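Intracellular protein transport protein USO1 (Saccharomyces cerevisiae S288c, PDB 6LSU) is required for protein transport from the endoplasmic reticulum to the Golgi complex, its globular head of armadillo repeats being carried on a rod-like coiled-coil tail. Local coordinates at residues 50-55 against 85-90; 90-95 against 103-108; 152-157 against 164-169; 172-175 against 180-183; 209-214 against 250-255. All coordinates share one frame; numbering follows the deposited sequence.

Five contacts follow one another through the armadillo-repeat region in the N-terminal part of the globular head, in series, with none enclosing or crossing another. Interaction 1 closes a 29-residue excursion, mostly helical, by laying helix 38-54 beside helix 78-91. Interaction 2 picks up at Ile90, shared by both, and closes the short loop leading to helix 103-112. Interactions 3 and 4 share helix 160-174: the first folds helix 145-154 back on it, the second passes from the second repeat into the third. Interaction 5 closes a 35-residue excursion between helices 204-218 and 251-264, joining repeats three and four. Interaction 2 touches all the others; Glu209 of interaction 5 also packs on Ile167 of interaction 3.

Interaction 1 of 5, residues 50-55 against 85-90; sequences AFSRQY and LETILI
Ile90 and Ser52 meet where the end of helix 38-54 and helix 78-91 lie side by side, both segments falling within the first armadillo repeat, the local axes 9.5 Å apart and only 4° from parallel. Chi1 of -64° sets CG1 of Ile90 beside the backbone N and sends CG2 the other way, splitting the branches between two partners. Ile90 CG2 lies 3.9 Å from Ser52 CB, while Ile90 CD1 reaches the guanidinium of Arg53, 3.7 Å from NH2, coming at the planar group obliquely. The arginine is bent at chi2 (144°), and its NH1 forms a salt bridge with Asp100, so that CD1 meets a group already tethered by its charge. The hydroxyl of Ser52 stays on its own helix, hydrogen-bonded to the carbonyl of Leu48, and OG rests 3.6 Å from the Thr87 methyl CG2; Thr87 in turn gives its OG1 to Ala83 O. With an alanine at Ile90, Ser52 CB and the arginine's planar end would probably lose their apolar neighbour, leaving a gap between the helices. Helix 56-73, which follows helix 38-54 in sequence, covers both Ser52 and Thr87, and helix 160-174 packs against Leu85, Ile88 and Leu89 of helix 78-91.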
# COMPACT_ATOMS: atom_id res chain seq x y z
N ALA A 50 -16.88 -29.15 34.71
CA ALA A 50 -17.88 -28.31 35.40
C ALA A 50 -17.19 -27.23 36.26
O ALA A 50 -17.56 -26.04 36.17
CB ALA A 50 -18.83 -29.16 36.22
N PHE A 51 -16.20 -27.58 37.08
CA PHE A 51 -15.50 -26.60 37.96
C PHE A 51 -14.67 -25.59 37.15
O PHE A 51 -14.32 -24.49 37.69
CB PHE A 51 -14.60 -27.33 38.97
CG PHE A 51 -15.36 -27.89 40.15
CD1 PHE A 51 -15.90 -27.03 41.10
CD2 PHE A 51 -15.58 -29.25 40.28
CE1 PHE A 51 -16.63 -27.53 42.17
CE2 PHE A 51 -16.32 -29.74 41.34
CZ PHE A 51 -16.84 -28.88 42.28
N SER A 52 -14.30 -25.95 35.92
CA SER A 52 -13.45 -25.11 35.05
C SER A 52 -14.11 -23.77 34.76
O SER A 52 -13.36 -22.81 34.56
CB SER A 52 -13.06 -25.82 33.79
OG SER A 52 -12.32 -26.98 34.14
N ARG A 53 -15.44 -23.72 34.77
CA ARG A 53 -16.18 -22.48 34.47
C ARG A 53 -15.96 -21.53 35.66
O ARG A 53 -15.48 -20.41 35.41
CB ARG A 53 -17.62 -22.82 34.04
CG ARG A 53 -17.72 -23.50 32.67
CD ARG A 53 -18.81 -24.57 32.55
NE ARG A 53 -18.74 -25.25 31.25
CZ ARG A 53 -19.22 -24.77 30.09
NH1 ARG A 53 -19.83 -23.59 30.03
NH2 ARG A 53 -19.10 -25.47 28.97
N GLN A 54 -16.21 -21.97 36.90
CA GLN A 54 -16.02 -21.12 38.12
C GLN A 54 -14.54 -21.12 38.54
O GLN A 54 -14.00 -20.01 38.67
CB GLN A 54 -16.88 -21.56 39.32
CG GLN A 54 -18.38 -21.54 39.08
CD GLN A 54 -18.84 -22.59 38.10
OE1 GLN A 54 -18.15 -23.59 37.84
NE2 GLN A 54 -20.03 -22.38 37.53
N TYR A 55 -13.91 -22.29 38.74
CA TYR A 55 -12.59 -22.37 39.45
C TYR A 55 -11.46 -22.69 38.47
O TYR A 55 -10.64 -23.59 38.73
CB TYR A 55 -12.71 -23.32 40.64
CG TYR A 55 -13.66 -22.75 41.66
CD1 TYR A 55 -13.52 -21.44 42.08
CD2 TYR A 55 -14.74 -23.48 42.11
CE1 TYR A 55 -14.42 -20.87 42.97
CE2 TYR A 55 -15.64 -22.93 43.01
CZ TYR A 55 -15.48 -21.62 43.44
OH TYR A 55 -16.37 -21.05 44.31
N LEU A 85 -9.93 -32.26 25.88
CA LEU A 85 -9.75 -31.12 24.93
C LEU A 85 -10.78 -30.03 25.29
O LEU A 85 -10.37 -28.85 25.37
CB LEU A 85 -9.87 -31.59 23.47
CG LEU A 85 -8.78 -32.56 22.99
CD1 LEU A 85 -9.03 -33.00 21.57
CD2 LEU A 85 -7.42 -31.94 23.01
N GLU A 86 -12.04 -30.36 25.56
CA GLU A 86 -13.01 -29.28 25.88
C GLU A 86 -12.51 -28.61 27.15
O GLU A 86 -12.56 -27.33 27.21
CB GLU A 86 -14.46 -29.75 26.05
CG GLU A 86 -15.00 -30.49 24.85
CD GLU A 86 -16.37 -31.14 24.96
OE1 GLU A 86 -16.95 -31.49 23.86
OE2 GLU A 86 -16.89 -31.27 26.09
N THR A 87 -12.00 -29.39 28.10
CA THR A 87 -11.67 -28.87 29.45
C THR A 87 -10.47 -27.93 29.30
O THR A 87 -10.56 -26.76 29.80
CB THR A 87 -11.49 -30.00 30.48
OG1 THR A 87 -12.76 -30.67 30.59
CG2 THR A 87 -11.07 -29.45 31.84
N ILE A 88 -9.46 -28.33 28.55
CA ILE A 88 -8.27 -27.45 28.37
C ILE A 88 -8.68 -26.14 27.70
O ILE A 88 -8.18 -25.06 28.12
CB ILE A 88 -7.16 -28.14 27.58
CG1 ILE A 88 -6.76 -29.45 28.26
CG2 ILE A 88 -5.97 -27.18 27.44
CD1 ILE A 88 -5.68 -30.19 27.51
N LEU A 89 -9.52 -26.24 26.67
CA LEU A 89 -10.00 -25.07 25.89
C LEU A 89 -10.79 -24.15 26.81
O LEU A 89 -10.68 -22.93 26.68
CB LEU A 89 -10.85 -25.56 24.71
CG LEU A 89 -10.00 -25.98 23.52
CD1 LEU A 89 -10.81 -26.67 22.44
CD2 LEU A 89 -9.27 -24.78 22.97
N ILE A 90 -11.57 -24.72 27.73
CA ILE A 90 -12.32 -23.84 28.67
C ILE A 90 -11.30 -23.11 29.53
O ILE A 90 -11.40 -21.86 29.72
CB ILE A 90 -13.31 -24.63 29.50
CG1 ILE A 90 -14.39 -25.24 28.59
CG2 ILE A 90 -13.86 -23.73 30.60
CD1 ILE A 90 -15.50 -25.96 29.34

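Interaction 2 of 5, residues 90-95 against 103-108; sequences ILFIRG and RGWISQ
Ile93 reaches across to the indole of Trp105 and sets a single methyl over its face, a compact example of a CH-pi contact between a loop and the start of the following helix. The conformations on both sides make this possible. In Ile93, CG1 is anti to the carbonyl carbon (chi1 -67°) and CD1 continues in an extended line, which carries the methyl forward to the indole. In Trp105, CG is instead anti to the backbone N (chi1 -178°), and the indole stands crosswise to the incoming isoleucine, the two side chains meeting at about a right angle. CD1 of Ile93 ends 3.3 Å from the centroid of the six-membered ring of Trp105 and 10° off its normal, over the benzene part of the indole. Phe92, the residue just before Ile93, adds a lighter contact: its CE2 comes within 4.4 Å of Trp105 CZ3, approaching obliquely. The phenyl ring also packs on Ala172 and Ile137, while Ile93 touches Ser134, so the loop is pressed against helices 132-143 and 160-174 as well. Across the two segments the side-chain chemistry is wholly apolar: cohesion comes from dispersion and from a methyl set over the indole's pi cloud, which depends on the methyl and ring lying together and not on charge.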
# COMPACT_ATOMS: atom_id res chain seq x y z
N ILE A 90 -11.57 -24.72 27.73
CA ILE A 90 -12.32 -23.84 28.67
C ILE A 90 -11.30 -23.11 29.53
O ILE A 90 -11.40 -21.86 29.72
CB ILE A 90 -13.31 -24.63 29.50
CG1 ILE A 90 -14.39 -25.24 28.59
CG2 ILE A 90 -13.86 -23.73 30.60
CD1 ILE A 90 -15.50 -25.96 29.34
N LEU A 91 -10.28 -23.84 29.96
CA LEU A 91 -9.31 -23.31 30.94
C LEU A 91 -8.49 -22.18 30.31
O LEU A 91 -8.13 -21.22 31.06
CB LEU A 91 -8.43 -24.45 31.44
CG LEU A 91 -9.10 -25.45 32.37
CD1 LEU A 91 -8.13 -26.59 32.67
CD2 LEU A 91 -9.55 -24.77 33.65
N PHE A 92 -8.30 -22.22 29.00
CA PHE A 92 -7.34 -21.31 28.31
C PHE A 92 -7.51 -19.82 28.69
O PHE A 92 -6.46 -19.13 28.82
CB PHE A 92 -7.34 -21.46 26.80
CG PHE A 92 -6.00 -21.04 26.25
CD1 PHE A 92 -4.92 -21.89 26.35
CD2 PHE A 92 -5.79 -19.77 25.73
CE1 PHE A 92 -3.67 -21.51 25.91
CE2 PHE A 92 -4.54 -19.40 25.26
CZ PHE A 92 -3.47 -20.26 25.36
N ILE A 93 -8.73 -19.33 28.89
CA ILE A 93 -9.00 -17.88 29.19
C ILE A 93 -10.19 -17.82 30.12
O ILE A 93 -11.09 -18.66 29.92
CB ILE A 93 -9.22 -17.07 27.90
CG1 ILE A 93 -7.92 -16.99 27.09
CG2 ILE A 93 -9.77 -15.69 28.20
CD1 ILE A 93 -8.06 -16.37 25.75
N ARG A 94 -10.19 -16.89 31.09
CA ARG A 94 -11.43 -16.54 31.83
C ARG A 94 -12.46 -16.10 30.78
O ARG A 94 -13.33 -16.95 30.42
CB ARG A 94 -11.20 -15.53 32.96
CG ARG A 94 -12.47 -15.18 33.74
CD ARG A 94 -12.33 -14.90 35.22
NE ARG A 94 -12.65 -16.08 36.01
CZ ARG A 94 -11.77 -16.99 36.41
NH1 ARG A 94 -10.49 -16.84 36.11
NH2 ARG A 94 -12.16 -18.05 37.11
N GLY A 95 -12.32 -14.90 30.22
CA GLY A 95 -13.06 -14.53 28.99
C GLY A 95 -14.31 -13.70 29.26
O GLY A 95 -15.10 -14.08 30.14
N ARG A 103 -13.70 -19.75 21.48
CA ARG A 103 -13.31 -20.13 20.09
C ARG A 103 -13.31 -18.90 19.19
O ARG A 103 -12.40 -18.80 18.40
CB ARG A 103 -14.20 -21.28 19.62
CG ARG A 103 -13.86 -22.56 20.36
CD ARG A 103 -14.89 -23.63 20.17
NE ARG A 103 -16.00 -23.40 21.04
CZ ARG A 103 -17.08 -24.15 21.06
NH1 ARG A 103 -17.12 -25.21 20.25
NH2 ARG A 103 -18.11 -23.82 21.86
N GLY A 104 -14.27 -17.99 19.31
CA GLY A 104 -14.29 -16.71 18.59
C GLY A 104 -13.02 -15.91 18.78
O GLY A 104 -12.37 -15.52 17.79
N TRP A 105 -12.60 -15.72 20.02
CA TRP A 105 -11.29 -15.12 20.37
C TRP A 105 -10.13 -15.87 19.66
O TRP A 105 -9.20 -15.24 19.12
CB TRP A 105 -11.13 -15.12 21.90
CG TRP A 105 -9.84 -14.48 22.31
CD1 TRP A 105 -9.60 -13.15 22.51
CD2 TRP A 105 -8.59 -15.15 22.46
NE1 TRP A 105 -8.28 -12.96 22.79
CE2 TRP A 105 -7.63 -14.16 22.75
CE3 TRP A 105 -8.19 -16.50 22.37
CZ2 TRP A 105 -6.31 -14.47 22.97
CZ3 TRP A 105 -6.87 -16.79 22.56
CH2 TRP A 105 -5.95 -15.79 22.86
N ILE A 106 -10.17 -17.21 19.63
CA ILE A 106 -9.02 -17.99 19.08
C ILE A 106 -8.90 -17.69 17.59
O ILE A 106 -7.75 -17.36 17.15
CB ILE A 106 -9.15 -19.49 19.34
CG1 ILE A 106 -8.99 -19.81 20.82
CG2 ILE A 106 -8.16 -20.27 18.51
CD1 ILE A 106 -9.38 -21.25 21.17
N SER A 107 -10.02 -17.75 16.87
CA SER A 107 -10.04 -17.46 15.40
C SER A 107 -9.53 -16.05 15.16
O SER A 107 -8.52 -15.92 14.41
CB SER A 107 -11.37 -17.68 14.83
OG SER A 107 -11.65 -19.07 14.89
N GLN A 108 -10.12 -15.07 15.85
CA GLN A 108 -9.75 -13.62 15.73
C GLN A 108 -8.25 -13.45 15.94
O GLN A 108 -7.60 -12.72 15.13
CB GLN A 108 -10.54 -12.77 16.72
CG GLN A 108 -10.09 -11.31 16.77
CD GLN A 108 -10.64 -10.66 18.02
OE1 GLN A 108 -11.77 -10.14 18.05
NE2 GLN A 108 -9.87 -10.76 19.10

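Interaction 3 of 5, residues 152-157 against 164-169; sequences VEFWEI and LYTIQL
Trp155 and Thr166 meet inside the second armadillo repeat, where the chain leaves helix 145-154, turns, and comes back as helix 160-174 to pack against it as a helical hairpin. Trp155 provides much of this closure. Its CB does not point straight at the partner helix; CG, anti to the carbonyl carbon (chi1 -71°), begins the turn that brings the pyrrole side of the indole across. Trp155 CD1 then comes 4.0 Å from Thr166 CG2. The following atom, NE1, comes closest, touching two residues: Thr166 CG2 at 3.4 Å and Ile167 CG1 at 3.6 Å, both placed obliquely to the ring. CE2 still feels both residues, and CZ2, further along, lies 4.1 Å from Ile167 CG1 while also packing on Leu213 of helix 204-218. Over one face of the same indole sits the CA of Val152, three residues earlier, and Thr194, Met195 and Leu198 of helix 191-198 gather round it too, so that this tryptophan joins the second repeat to the third. The neighbouring Phe154 packs on Thr166 from a different direction, crossing it at about a right angle. That threonine's hydroxyl is engaged within its helix, bonded to Ile162 O; at the edge of the phenyl ring, near its plane, the same OG1 lies 3.9 Å from Phe154 CD2.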
# COMPACT_ATOMS: atom_id res chain seq x y z
N VAL A 152 -1.16 -33.64 17.09
CA VAL A 152 -1.07 -33.81 15.61
C VAL A 152 -1.64 -35.18 15.23
O VAL A 152 -2.42 -35.26 14.28
CB VAL A 152 0.35 -33.60 15.13
CG1 VAL A 152 0.47 -34.00 13.67
CG2 VAL A 152 0.77 -32.16 15.38
N GLU A 153 -1.35 -36.22 16.02
CA GLU A 153 -1.76 -37.62 15.71
C GLU A 153 -3.28 -37.72 15.82
O GLU A 153 -3.83 -38.50 15.04
CB GLU A 153 -1.00 -38.63 16.56
CG GLU A 153 -0.44 -39.79 15.73
CD GLU A 153 0.66 -39.41 14.74
OE1 GLU A 153 0.50 -39.73 13.52
OE2 GLU A 153 1.66 -38.80 15.18
N PHE A 154 -3.93 -36.91 16.68
CA PHE A 154 -5.41 -36.81 16.81
C PHE A 154 -6.13 -36.46 15.48
O PHE A 154 -7.35 -36.73 15.36
CB PHE A 154 -5.81 -35.76 17.86
CG PHE A 154 -5.64 -36.19 19.29
CD1 PHE A 154 -5.51 -37.53 19.64
CD2 PHE A 154 -5.68 -35.25 20.31
CE1 PHE A 154 -5.35 -37.90 20.96
CE2 PHE A 154 -5.56 -35.64 21.64
CZ PHE A 154 -5.38 -36.96 21.96
N TRP A 155 -5.45 -35.85 14.51
CA TRP A 155 -6.08 -35.54 13.20
C TRP A 155 -6.39 -36.83 12.42
O TRP A 155 -7.13 -36.76 11.44
CB TRP A 155 -5.24 -34.55 12.38
CG TRP A 155 -5.26 -33.16 12.94
CD1 TRP A 155 -6.29 -32.57 13.65
CD2 TRP A 155 -4.19 -32.20 12.91
NE1 TRP A 155 -5.93 -31.30 14.01
CE2 TRP A 155 -4.66 -31.03 13.55
CE3 TRP A 155 -2.91 -32.19 12.37
CZ2 TRP A 155 -3.88 -29.88 13.68
CZ3 TRP A 155 -2.15 -31.04 12.46
CH2 TRP A 155 -2.62 -29.90 13.13
N GLU A 156 -5.83 -37.97 12.83
CA GLU A 156 -6.14 -39.28 12.20
C GLU A 156 -7.43 -39.84 12.82
O GLU A 156 -8.13 -40.58 12.16
CB GLU A 156 -4.96 -40.26 12.34
CG GLU A 156 -3.60 -39.69 12.00
CD GLU A 156 -3.51 -39.00 10.65
OE1 GLU A 156 -4.29 -39.40 9.73
OE2 GLU A 156 -2.67 -38.04 10.49
N ILE A 157 -7.78 -39.49 14.05
CA ILE A 157 -9.07 -39.93 14.67
C ILE A 157 -10.19 -39.53 13.72
O ILE A 157 -10.14 -38.45 13.14
CB ILE A 157 -9.29 -39.34 16.08
CG1 ILE A 157 -8.19 -39.79 17.04
CG2 ILE A 157 -10.67 -39.71 16.59
CD1 ILE A 157 -8.40 -39.33 18.49
N LEU A 164 -11.50 -30.75 15.13
CA LEU A 164 -11.70 -29.29 15.25
C LEU A 164 -11.11 -28.76 16.56
O LEU A 164 -10.48 -27.66 16.56
CB LEU A 164 -13.20 -28.98 15.22
CG LEU A 164 -13.53 -27.50 15.15
CD1 LEU A 164 -12.67 -26.85 14.08
CD2 LEU A 164 -14.96 -27.29 14.85
N TYR A 165 -11.33 -29.46 17.66
CA TYR A 165 -10.83 -29.01 18.98
C TYR A 165 -9.30 -28.99 18.96
O TYR A 165 -8.66 -28.08 19.56
CB TYR A 165 -11.30 -29.94 20.08
CG TYR A 165 -12.72 -29.76 20.55
CD1 TYR A 165 -13.29 -28.51 20.68
CD2 TYR A 165 -13.45 -30.85 20.97
CE1 TYR A 165 -14.59 -28.36 21.16
CE2 TYR A 165 -14.72 -30.72 21.48
CZ TYR A 165 -15.32 -29.47 21.55
OH TYR A 165 -16.58 -29.34 22.06
N THR A 166 -8.69 -29.90 18.22
CA THR A 166 -7.21 -30.00 18.14
C THR A 166 -6.63 -28.78 17.40
O THR A 166 -5.68 -28.16 17.90
CB THR A 166 -6.86 -31.35 17.52
OG1 THR A 166 -7.41 -32.33 18.39
CG2 THR A 166 -5.37 -31.55 17.37
N ILE A 167 -7.20 -28.46 16.24
CA ILE A 167 -6.87 -27.26 15.42
C ILE A 167 -6.98 -26.04 16.32
O ILE A 167 -6.04 -25.26 16.40
CB ILE A 167 -7.81 -27.12 14.20
CG1 ILE A 167 -7.60 -28.25 13.20
CG2 ILE A 167 -7.57 -25.78 13.54
CD1 ILE A 167 -8.54 -28.20 12.01
N GLN A 168 -8.12 -25.89 16.99
CA GLN A 168 -8.41 -24.72 17.85
C GLN A 168 -7.37 -24.63 18.96
O GLN A 168 -6.88 -23.48 19.20
CB GLN A 168 -9.83 -24.78 18.39
CG GLN A 168 -10.84 -24.56 17.29
CD GLN A 168 -12.29 -24.77 17.72
OE1 GLN A 168 -12.64 -25.67 18.47
NE2 GLN A 168 -13.15 -23.92 17.19
N LEU A 169 -7.01 -25.76 19.60
CA LEU A 169 -6.07 -25.76 20.75
C LEU A 169 -4.69 -25.30 20.26
O LEU A 169 -4.09 -24.43 20.90
CB LEU A 169 -6.00 -27.14 21.42
CG LEU A 169 -5.18 -27.19 22.71
CD1 LEU A 169 -5.67 -26.17 23.72
CD2 LEU A 169 -5.23 -28.59 23.30

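Interaction 4 of 5, residues 172-175 against 180-183; sequences AVMA and KARS
Met174 and Ala181 meet at the junction of the second and third armadillo repeats, where helix 160-174 ends and helix 178-187 starts after a short turn. The apolar part of the contact centres on the small side chain of Ala181. Its CB is met by two residues of the earlier helix, Val173 CG2 at 3.6 Å and Met174 SD at 3.7 Å. An alanine methyl is slight enough for the two helices to come close, the CA atoms of Met174 and Ala181 lying 6.2 Å apart. For Val173 the approach has a torsional side: CG2, the branch that does the touching, sits between the backbone N and the carbonyl carbon. Leu141 of helix 132-143 packs on the same valine. The second kind of contact sets an apolar methyl against a charged planar group. Met174 is folded at both chi2 (-61°) and chi3 (-47°), and this double bend turns CE towards Arg182, the two side chains crossing at about a right angle. The guanidinium is itself fixed by hydrogen bonds to helix 204-218, from NE to Val217 O and from NH2 to Ala216 O, and Met174 also packs on both of those residues. A serine in place of this methionine would probably leave Ala181 without the sulfur beside it and the arginine's planar group without its apolar cover. In that cover, Met174 CE lies over one face of the guanidinium, 3.5 Å from Arg182 NH2.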
# COMPACT_ATOMS: atom_id res chain seq x y z
N ALA A 172 -4.62 -21.66 19.74
CA ALA A 172 -4.49 -21.00 21.06
C ALA A 172 -3.02 -20.94 21.48
O ALA A 172 -2.54 -19.85 21.89
CB ALA A 172 -5.33 -21.73 22.06
N VAL A 173 -2.27 -22.03 21.31
CA VAL A 173 -0.84 -22.02 21.74
C VAL A 173 -0.03 -21.21 20.71
O VAL A 173 0.93 -20.57 21.14
CB VAL A 173 -0.30 -23.44 21.99
CG1 VAL A 173 -1.32 -24.27 22.76
CG2 VAL A 173 0.14 -24.14 20.73
N MET A 174 -0.41 -21.18 19.43
CA MET A 174 0.34 -20.38 18.40
C MET A 174 0.15 -18.87 18.65
O MET A 174 1.07 -18.10 18.37
CB MET A 174 -0.08 -20.67 16.97
CG MET A 174 0.47 -21.93 16.37
SD MET A 174 2.28 -22.08 16.23
CE MET A 174 2.76 -20.52 15.53
N ALA A 175 -0.98 -18.47 19.20
CA ALA A 175 -1.29 -17.09 19.64
C ALA A 175 -0.58 -16.70 20.95
O ALA A 175 -0.65 -15.50 21.28
CB ALA A 175 -2.78 -16.97 19.82
N LYS A 180 7.76 -21.91 20.26
CA LYS A 180 7.91 -23.25 20.86
C LYS A 180 7.00 -24.22 20.08
O LYS A 180 7.49 -25.29 19.66
CB LYS A 180 7.65 -23.16 22.37
CG LYS A 180 8.14 -21.88 23.05
CD LYS A 180 8.60 -22.07 24.50
CE LYS A 180 7.59 -21.63 25.54
NZ LYS A 180 7.98 -22.08 26.90
N ALA A 181 5.75 -23.82 19.85
CA ALA A 181 4.73 -24.64 19.13
C ALA A 181 5.20 -24.84 17.67
O ALA A 181 5.00 -25.95 17.11
CB ALA A 181 3.38 -23.96 19.21
N ARG A 182 5.78 -23.81 17.06
CA ARG A 182 6.20 -23.89 15.63
C ARG A 182 7.43 -24.81 15.59
O ARG A 182 7.45 -25.74 14.79
CB ARG A 182 6.42 -22.50 15.02
CG ARG A 182 6.80 -22.55 13.54
CD ARG A 182 7.18 -21.20 12.96
NE ARG A 182 6.02 -20.31 12.96
CZ ARG A 182 5.92 -19.16 13.62
NH1 ARG A 182 6.91 -18.70 14.36
NH2 ARG A 182 4.79 -18.47 13.54
N SER A 183 8.35 -24.61 16.52
CA SER A 183 9.51 -25.51 16.78
C SER A 183 9.08 -26.99 16.90
O SER A 183 9.56 -27.83 16.09
CB SER A 183 10.24 -25.09 18.01
OG SER A 183 11.51 -25.72 18.04

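Interaction 5 of 5, residues 209-214 against 250-255; sequences EAILLL and SLVVND
Ile211 faces Val252 and Asp255 from helix 204-218, across to helix 251-264, but the helix engages its surroundings from Glu209 onward. Glu209 itself turns elsewhere: its OE1 is hydrogen-bonded to Ser107 OG, and its aliphatic part packs on Leu164 and Ile167 of helix 160-174. At Ile211 the contact proper begins, and the two branches part company. Ile211 CG2, anti to the backbone N, presses on Asp255 CB at 3.6 Å, whereas CG1 (chi1 -56°) carries CD1 of the same residue the other way, to within 3.9 Å of Val252 CG1. One side chain thereby bridges residues about one turn apart on its partner. Leu212 comes next. Its CB starts off to the side, yet the tip swings back, and Leu212 CD2 lies beside the carboxylate, 3.7 Å from Asp255 CG, the side chains meeting at a slant. The carboxylate is buried, but OD1 has a salt bridge to Arg111 of helix 103-112, which also packs on Leu212. Charge and apolar cover thus come together at Asp255: the leucine methyl lies against the carboxylate while the arginine supplies the opposite charge, and such buried, low-polarity surroundings would be expected to strengthen the pairing. The two local axes pass 9.8 Å apart at 31°, pointing broadly the same way, as equivalent helices of successive repeats do in an armadillo superhelix; here the third repeat is stacked on the fourth.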
# COMPACT_ATOMS: atom_id res chain seq x y z
N GLU A 209 -11.22 -23.67 9.78
CA GLU A 209 -10.28 -23.51 10.93
C GLU A 209 -8.83 -23.77 10.51
O GLU A 209 -7.94 -23.06 11.01
CB GLU A 209 -10.61 -24.41 12.09
CG GLU A 209 -10.29 -23.74 13.41
CD GLU A 209 -11.09 -22.46 13.60
OE1 GLU A 209 -10.62 -21.55 14.33
OE2 GLU A 209 -12.19 -22.39 13.02
N ALA A 210 -8.60 -24.70 9.60
CA ALA A 210 -7.24 -25.13 9.20
C ALA A 210 -6.54 -24.01 8.41
O ALA A 210 -5.32 -24.01 8.40
CB ALA A 210 -7.32 -26.42 8.41
N ILE A 211 -7.28 -23.17 7.66
CA ILE A 211 -6.72 -21.98 6.94
C ILE A 211 -6.12 -21.01 7.95
O ILE A 211 -4.99 -20.56 7.72
CB ILE A 211 -7.80 -21.30 6.08
CG1 ILE A 211 -8.44 -22.29 5.11
CG2 ILE A 211 -7.18 -20.11 5.31
CD1 ILE A 211 -9.63 -21.77 4.40
N LEU A 212 -6.82 -20.75 9.07
CA LEU A 212 -6.39 -19.90 10.19
C LEU A 212 -5.12 -20.47 10.82
O LEU A 212 -4.21 -19.66 11.06
CB LEU A 212 -7.53 -19.76 11.20
CG LEU A 212 -8.74 -19.01 10.66
CD1 LEU A 212 -9.83 -18.87 11.68
CD2 LEU A 212 -8.31 -17.63 10.17
N LEU A 213 -5.03 -21.78 11.07
CA LEU A 213 -3.87 -22.37 11.79
C LEU A 213 -2.71 -22.31 10.80
O LEU A 213 -1.55 -21.92 11.16
CB LEU A 213 -4.20 -23.79 12.28
CG LEU A 213 -3.04 -24.58 12.88
CD1 LEU A 213 -2.48 -23.89 14.10
CD2 LEU A 213 -3.42 -26.02 13.25
N LEU A 214 -3.01 -22.59 9.54
CA LEU A 214 -1.94 -22.50 8.52
C LEU A 214 -1.41 -21.06 8.47
O LEU A 214 -0.20 -20.88 8.39
CB LEU A 214 -2.52 -22.99 7.20
CG LEU A 214 -2.55 -24.51 7.08
CD1 LEU A 214 -3.48 -24.94 5.97
CD2 LEU A 214 -1.14 -25.03 6.82
N SER A 250 -16.94 -14.31 2.01
CA SER A 250 -16.67 -13.31 3.05
C SER A 250 -15.33 -13.66 3.70
O SER A 250 -14.29 -13.61 2.91
CB SER A 250 -17.87 -13.14 3.94
OG SER A 250 -18.00 -14.22 4.84
N LEU A 251 -15.31 -14.08 4.96
CA LEU A 251 -14.04 -14.18 5.71
C LEU A 251 -13.16 -15.32 5.18
O LEU A 251 -11.92 -15.10 5.09
CB LEU A 251 -14.35 -14.34 7.19
CG LEU A 251 -14.44 -13.06 7.97
CD1 LEU A 251 -14.53 -13.42 9.46
CD2 LEU A 251 -13.24 -12.18 7.72
N VAL A 252 -13.76 -16.46 4.81
CA VAL A 252 -12.97 -17.65 4.39
C VAL A 252 -12.07 -17.26 3.20
O VAL A 252 -10.88 -17.62 3.23
CB VAL A 252 -13.85 -18.87 4.09
CG1 VAL A 252 -13.01 -20.04 3.60
CG2 VAL A 252 -14.61 -19.30 5.33
N VAL A 253 -12.61 -16.50 2.24
CA VAL A 253 -11.80 -15.97 1.10
C VAL A 253 -10.72 -15.02 1.60
O VAL A 253 -9.62 -15.10 1.09
CB VAL A 253 -12.70 -15.32 0.04
CG1 VAL A 253 -11.89 -14.61 -1.00
CG2 VAL A 253 -13.58 -16.37 -0.58
N ASN A 254 -11.05 -14.16 2.56
CA ASN A 254 -10.07 -13.23 3.19
C ASN A 254 -8.94 -14.08 3.82
O ASN A 254 -7.74 -13.79 3.57
CB ASN A 254 -10.75 -12.39 4.26
CG ASN A 254 -10.04 -11.08 4.52
OD1 ASN A 254 -10.64 -10.16 5.02
ND2 ASN A 254 -8.80 -10.97 4.17
N ASP A 255 -9.32 -15.13 4.56
CA ASP A 255 -8.34 -16.09 5.15
C ASP A 255 -7.52 -16.73 4.02
O ASP A 255 -6.31 -16.59 4.02
CB ASP A 255 -9.02 -17.11 6.05
CG ASP A 255 -9.96 -16.51 7.11
OD1 ASP A 255 -10.94 -17.18 7.44
OD2 ASP A 255 -9.73 -15.38 7.61